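Local coordinates for aminopeptidase-like protein (Chaetomium thermophilum, PDB 5JM6) that probably works as a zinc-dependent metalloaminopeptidase of the M18 family, forming a dodecamer linked to the Cvt pathway of selective autophagy, at residues T168-V180 with V192-T206. Sequence-based numbering, arbitrary orientation.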
loop_
_atom_site.group_PDB
_atom_site.type_symbol
_atom_site.label_atom_id
_atom_site.label_comp_id
_atom_site.label_asym_id
_atom_site.label_seq_id
_atom_site.Cartn_x
_atom_site.Cartn_y
_atom_site.Cartn_z
ATOM N N THR A 168 27.134 8.827 13.797
ATOM C CA THR A 168 28.470 8.594 14.348
ATOM C C THR A 168 28.739 9.402 15.626
ATOM O O THR A 168 29.740 9.169 16.302
ATOM C CB THR A 168 29.580 8.907 13.317
ATOM O OG1 THR A 168 29.651 10.317 13.081
ATOM C CG2 THR A 168 29.315 8.182 12.007
ATOM N N TRP A 169 27.844 10.330 15.960
ATOM C CA TRP A 169 28.016 11.190 17.136
ATOM C C TRP A 169 27.551 10.558 18.451
ATOM O O TRP A 169 27.844 11.080 19.527
ATOM C CB TRP A 169 27.285 12.520 16.927
ATOM C CG TRP A 169 28.099 13.513 16.166
ATOM C CD1 TRP A 169 28.378 13.488 14.832
ATOM C CD2 TRP A 169 28.755 14.672 16.693
ATOM N NE1 TRP A 169 29.166 14.561 14.493
ATOM C CE2 TRP A 169 29.413 15.303 15.618
ATOM C CE3 TRP A 169 28.853 15.238 17.969
ATOM C CZ2 TRP A 169 30.154 16.472 15.778
ATOM C CZ3 TRP A 169 29.590 16.399 18.126
ATOM C CH2 TRP A 169 30.231 17.003 17.036
ATOM N N TRP A 170 26.825 9.446 18.364
ATOM C CA TRP A 170 26.347 8.746 19.555
ATOM C C TRP A 170 27.487 8.055 20.301
ATOM O O TRP A 170 28.401 7.516 19.679
ATOM C CB TRP A 170 25.297 7.698 19.189
ATOM C CG TRP A 170 24.018 8.215 18.602
ATOM C CD1 TRP A 170 23.789 8.527 17.296
ATOM C CD2 TRP A 170 22.777 8.435 19.290
ATOM N NE1 TRP A 170 22.491 8.944 17.128
ATOM C CE2 TRP A 170 21.849 8.899 18.337
ATOM C CE3 TRP A 170 22.365 8.299 20.620
ATOM C CZ2 TRP A 170 20.534 9.221 18.668
ATOM C CZ3 TRP A 170 21.058 8.620 20.948
ATOM C CH2 TRP A 170 20.160 9.077 19.976
ATOM N N ASP A 171 27.406 8.053 21.631
ATOM C CA ASP A 171 28.384 7.375 22.486
ATOM C C ASP A 171 29.828 7.763 22.168
ATOM O O ASP A 171 30.710 6.907 22.099
ATOM C CB ASP A 171 28.230 5.852 22.383
ATOM C CG ASP A 171 26.864 5.364 22.840
ATOM O OD1 ASP A 171 26.413 4.313 22.336
ATOM O OD2 ASP A 171 26.242 6.021 23.701
ATOM N N ARG A 172 30.062 9.054 21.967
ATOM C CA ARG A 172 31.416 9.565 21.807
ATOM C C ARG A 172 31.760 10.419 23.019
ATOM O O ARG A 172 30.872 11.006 23.638
ATOM C CB ARG A 172 31.553 10.381 20.519
ATOM C CG ARG A 172 31.183 9.628 19.250
ATOM C CD ARG A 172 32.303 8.707 18.785
ATOM N NE ARG A 172 32.006 8.125 17.478
ATOM C CZ ARG A 172 32.804 7.280 16.833
ATOM N NH1 ARG A 172 33.957 6.908 17.372
ATOM N NH2 ARG A 172 32.451 6.808 15.647
ATOM N N ASP A 173 33.044 10.503 23.354
ATOM C CA ASP A 173 33.446 11.294 24.506
ATOM C C ASP A 173 33.645 12.720 24.029
ATOM O O ASP A 173 34.606 13.021 23.324
ATOM C CB ASP A 173 34.741 10.759 25.129
ATOM C CG ASP A 173 34.588 9.369 25.723
ATOM O OD1 ASP A 173 33.547 8.720 25.489
ATOM O OD2 ASP A 173 35.523 8.923 26.421
ATOM N N LEU A 174 32.751 13.606 24.446
ATOM C CA LEU A 174 32.734 14.955 23.902
ATOM C C LEU A 174 33.301 15.953 24.889
ATOM O O LEU A 174 33.006 15.907 26.082
ATOM C CB LEU A 174 31.313 15.366 23.510
ATOM C CG LEU A 174 30.531 14.428 22.589
ATOM C CD1 LEU A 174 29.105 14.929 22.422
ATOM C CD2 LEU A 174 31.217 14.284 21.238
ATOM N N SER A 175 34.127 16.856 24.379
ATOM C CA SER A 175 34.623 17.954 25.181
ATOM C C SER A 175 34.040 19.242 24.619
ATOM O O SER A 175 33.297 19.217 23.636
ATOM C CB SER A 175 36.152 17.989 25.180
ATOM O OG SER A 175 36.643 18.795 26.236
ATOM N N VAL A 176 34.370 20.363 25.245
ATOM C CA VAL A 176 33.827 21.645 24.829
ATOM C C VAL A 176 34.966 22.647 24.669
ATOM O O VAL A 176 35.989 22.555 25.348
ATOM C CB VAL A 176 32.770 22.164 25.838
ATOM C CG1 VAL A 176 33.411 22.493 27.178
ATOM C CG2 VAL A 176 32.024 23.368 25.278
ATOM N N GLY A 177 34.796 23.583 23.744
ATOM C CA GLY A 177 35.799 24.597 23.498
ATOM C C GLY A 177 35.250 25.688 22.608
ATOM O O GLY A 177 34.151 25.571 22.068
ATOM N N GLY A 178 36.010 26.766 22.473
ATOM C CA GLY A 178 35.580 27.876 21.654
ATOM C C GLY A 178 36.143 29.175 22.180
ATOM O O GLY A 178 37.184 29.199 22.836
ATOM N N ARG A 179 35.445 30.262 21.886
ATOM C CA ARG A 179 35.868 31.572 22.346
ATOM C C ARG A 179 34.889 32.165 23.350
ATOM O O ARG A 179 33.692 31.876 23.322
ATOM C CB ARG A 179 36.030 32.515 21.164
ATOM C CG ARG A 179 34.743 32.776 20.422
ATOM C CD ARG A 179 34.952 33.877 19.420
ATOM N NE ARG A 179 33.746 34.176 18.661
ATOM C CZ ARG A 179 33.732 34.958 17.590
ATOM N NH1 ARG A 179 34.860 35.508 17.164
ATOM N NH2 ARG A 179 32.596 35.189 16.946
ATOM N N VAL A 180 35.419 32.997 24.239
ATOM C CA VAL A 180 34.614 33.681 25.238
ATOM C C VAL A 180 34.764 35.184 25.065
ATOM O O VAL A 180 35.869 35.683 24.853
ATOM C CB VAL A 180 35.029 33.285 26.669
ATOM C CG1 VAL A 180 34.048 33.851 27.682
ATOM C CG2 VAL A 180 35.123 31.774 26.799
ATOM N N VAL A 192 38.321 39.005 23.446
ATOM C CA VAL A 192 37.992 37.623 23.107
ATOM C C VAL A 192 39.101 36.691 23.587
ATOM O O VAL A 192 40.280 36.956 23.359
ATOM C CB VAL A 192 37.795 37.440 21.586
ATOM C CG1 VAL A 192 37.392 36.010 21.269
ATOM C CG2 VAL A 192 36.758 38.415 21.055
ATOM N N LYS A 193 38.725 35.606 24.260
ATOM C CA LYS A 193 39.703 34.639 24.748
ATOM C C LYS A 193 39.323 33.221 24.326
ATOM O O LYS A 193 38.143 32.907 24.172
ATOM C CB LYS A 193 39.829 34.716 26.274
ATOM C CG LYS A 193 39.779 36.131 26.848
ATOM C CD LYS A 193 41.004 36.959 26.479
ATOM C CE LYS A 193 42.195 36.628 27.362
ATOM N NZ LYS A 193 41.819 36.599 28.802
ATOM N N LEU A 194 40.328 32.370 24.142
ATOM C CA LEU A 194 40.105 30.978 23.762
ATOM C C LEU A 194 40.052 30.085 24.995
ATOM O O LEU A 194 40.741 30.335 25.985
ATOM C CB LEU A 194 41.198 30.478 22.814
ATOM C CG LEU A 194 41.381 31.123 21.439
ATOM C CD1 LEU A 194 42.392 30.318 20.630
ATOM C CD2 LEU A 194 40.063 31.249 20.688
ATOM N N VAL A 195 39.222 29.051 24.936
ATOM C CA VAL A 195 39.052 28.148 26.064
ATOM C C VAL A 195 38.878 26.712 25.577
ATOM O O VAL A 195 38.418 26.471 24.459
ATOM C CB VAL A 195 37.846 28.569 26.936
ATOM C CG1 VAL A 195 36.537 28.175 26.274
ATOM C CG2 VAL A 195 37.947 27.958 28.324
ATOM N N LYS A 196 39.319 25.762 26.393
ATOM C CA LYS A 196 39.150 24.354 26.084
ATOM C C LYS A 196 39.120 23.539 27.370
ATOM O O LYS A 196 39.945 23.759 28.254
ATOM C CB LYS A 196 40.297 23.897 25.189
ATOM C CG LYS A 196 40.008 22.724 24.289
ATOM C CD LYS A 196 41.314 22.198 23.718
ATOM C CE LYS A 196 42.268 23.336 23.370
ATOM N NZ LYS A 196 43.686 22.893 23.457
ATOM N N VAL A 197 38.231 22.559 27.464
ATOM C CA VAL A 197 38.258 21.668 28.618
ATOM C C VAL A 197 38.988 20.393 28.202
ATOM O O VAL A 197 38.735 19.845 27.129
ATOM C CB VAL A 197 36.844 21.363 29.158
ATOM C CG1 VAL A 197 36.913 20.338 30.279
ATOM C CG2 VAL A 197 36.186 22.643 29.659
ATOM N N ASP A 198 39.907 19.943 29.052
ATOM C CA ASP A 198 40.878 18.914 28.680
ATOM C C ASP A 198 40.403 17.481 28.911
ATOM O O ASP A 198 41.147 16.533 28.662
ATOM C CB ASP A 198 42.184 19.142 29.445
ATOM C CG ASP A 198 42.844 20.458 29.088
ATOM O OD1 ASP A 198 42.685 20.907 27.933
ATOM O OD2 ASP A 198 43.517 21.044 29.961
ATOM N N TRP A 199 39.175 17.325 29.394
ATOM C CA TRP A 199 38.588 16.002 29.585
ATOM C C TRP A 199 37.163 16.004 29.037
ATOM O O TRP A 199 36.568 17.072 28.885
ATOM C CB TRP A 199 38.609 15.603 31.066
ATOM C CG TRP A 199 37.565 16.279 31.897
ATOM C CD1 TRP A 199 36.266 15.893 32.057
ATOM C CD2 TRP A 199 37.734 17.454 32.697
ATOM N NE1 TRP A 199 35.614 16.759 32.900
ATOM C CE2 TRP A 199 36.494 17.726 33.308
ATOM C CE3 TRP A 199 38.814 18.305 32.954
ATOM C CZ2 TRP A 199 36.303 18.811 34.158
ATOM C CZ3 TRP A 199 38.623 19.381 33.800
ATOM C CH2 TRP A 199 37.376 19.625 34.392
ATOM N N PRO A 200 36.619 14.820 28.705
ATOM C CA PRO A 200 35.259 14.803 28.145
ATOM C C PRO A 200 34.197 15.273 29.138
ATOM O O PRO A 200 34.057 14.678 30.208
ATOM C CB PRO A 200 35.044 13.323 27.794
ATOM C CG PRO A 200 36.414 12.714 27.773
ATOM C CD PRO A 200 37.211 13.474 28.773
ATOM N N VAL A 201 33.448 16.314 28.785
ATOM C CA VAL A 201 32.349 16.771 29.630
ATOM C C VAL A 201 30.956 16.339 29.178
ATOM O O VAL A 201 30.004 16.411 29.951
ATOM C CB VAL A 201 32.345 18.305 29.743
ATOM C CG1 VAL A 201 33.614 18.787 30.420
ATOM C CG2 VAL A 201 32.189 18.938 28.370
ATOM N N ALA A 202 30.837 15.867 27.942
ATOM C CA ALA A 202 29.514 15.674 27.356
ATOM C C ALA A 202 29.411 14.352 26.632
ATOM O O ALA A 202 30.411 13.786 26.190
ATOM C CB ALA A 202 29.177 16.816 26.407
ATOM N N ARG A 203 28.191 13.838 26.562
ATOM C CA ARG A 203 27.953 12.581 25.888
ATOM C C ARG A 203 26.511 12.469 25.405
ATOM O O ARG A 203 25.586 12.882 26.104
ATOM C CB ARG A 203 28.316 11.449 26.840
ATOM C CG ARG A 203 27.815 10.097 26.461
ATOM C CD ARG A 203 28.625 9.067 27.197
ATOM N NE ARG A 203 29.639 8.459 26.352
ATOM C CZ ARG A 203 29.539 7.227 25.876
ATOM N NH1 ARG A 203 28.476 6.496 26.178
ATOM N NH2 ARG A 203 30.492 6.723 25.108
ATOM N N ILE A 204 26.318 11.892 24.222
ATOM C CA ILE A 204 24.975 11.608 23.740
ATOM C C ILE A 204 24.781 10.096 23.785
ATOM O O ILE A 204 25.262 9.377 22.910
ATOM C CB ILE A 204 24.775 12.151 22.310
ATOM C CG1 ILE A 204 25.063 13.656 22.277
ATOM C CG2 ILE A 204 23.375 11.853 21.805
ATOM C CD1 ILE A 204 25.336 14.204 20.895
ATOM N N PRO A 205 24.076 9.610 24.820
ATOM C CA PRO A 205 23.937 8.166 25.041
ATOM C C PRO A 205 22.889 7.490 24.172
ATOM O O PRO A 205 21.764 7.978 24.066
ATOM C CB PRO A 205 23.539 8.087 26.511
ATOM C CG PRO A 205 22.768 9.335 26.744
ATOM C CD PRO A 205 23.366 10.393 25.847
ATOM N N THR A 206 23.233 6.334 23.623
ATOM C CA THR A 206 22.271 5.516 22.903
ATOM C C THR A 206 21.347 4.797 23.873
ATOM O O THR A 206 21.621 4.713 25.070
ATOM C CB THR A 206 22.955 4.480 21.998
ATOM O OG1 THR A 206 23.853 3.683 22.773
ATOM C CG2 THR A 206 23.731 5.163 20.904
#
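An antiparallel beta hairpin pairs Gly-178 with Val-195 and Val-180 with Lys-193 at the edge of the chain's six-stranded antiparallel sheet; beyond the hairpin the pairing carries on with a single bridge, Leu-174 with Ala-202, into the loops. Gly-178 and Val-195 bond in both directions, as do Val-180 and Lys-193. Past Val-197 the returning segment 192-206 bows out: Val-201 and Ala-202 both face Leu-174 in a classic beta bulge; Leu-174 O accepts Ala-202 N at 2.9 Å and a weak bond from Val-201 N. At the bow Ser-175, its OG swung anti to the backbone N (chi1 -163°), reaches Val-197 O from above the carbonyl plane. Val-176 CG1 packs on Val-197 CG2 and Val-201 CG2.

The loop end turns on Asp-171. Its backbone N donates to Ile-204 O at 2.8 Å, almost straight, while its carboxylate grips Thr-206 twice, OD1 taking the OG1 hydroxyl on its syn lone pair (2.7 Å) and OD2 the backbone N (3.0 Å). The Arg-203 guanidinium is turned 12° from that carboxylate, but OD2 sits well out of the guanidinium plane, 3.4 Å from NH1: the attraction is between charges only. With an alanine in place of Asp-171, Thr-206 would probably be freer to shift and Arg-203 left with less nearby negative charge. Next along from Arg-203, Ile-204 lays CG2 over a face of the Trp-170 six-membered ring, 4.2 Å from its centroid.

Arg-488 of a second subunit forms a salt bridge with Asp-173. Strand 277-286 flanks strand 174-183 on the side away from the hairpin partner. Ile-265 of helix 259-268 covers Val-180 and Val-195, and Phe-69 of helix 68-81 touches Arg-179 and Leu-194.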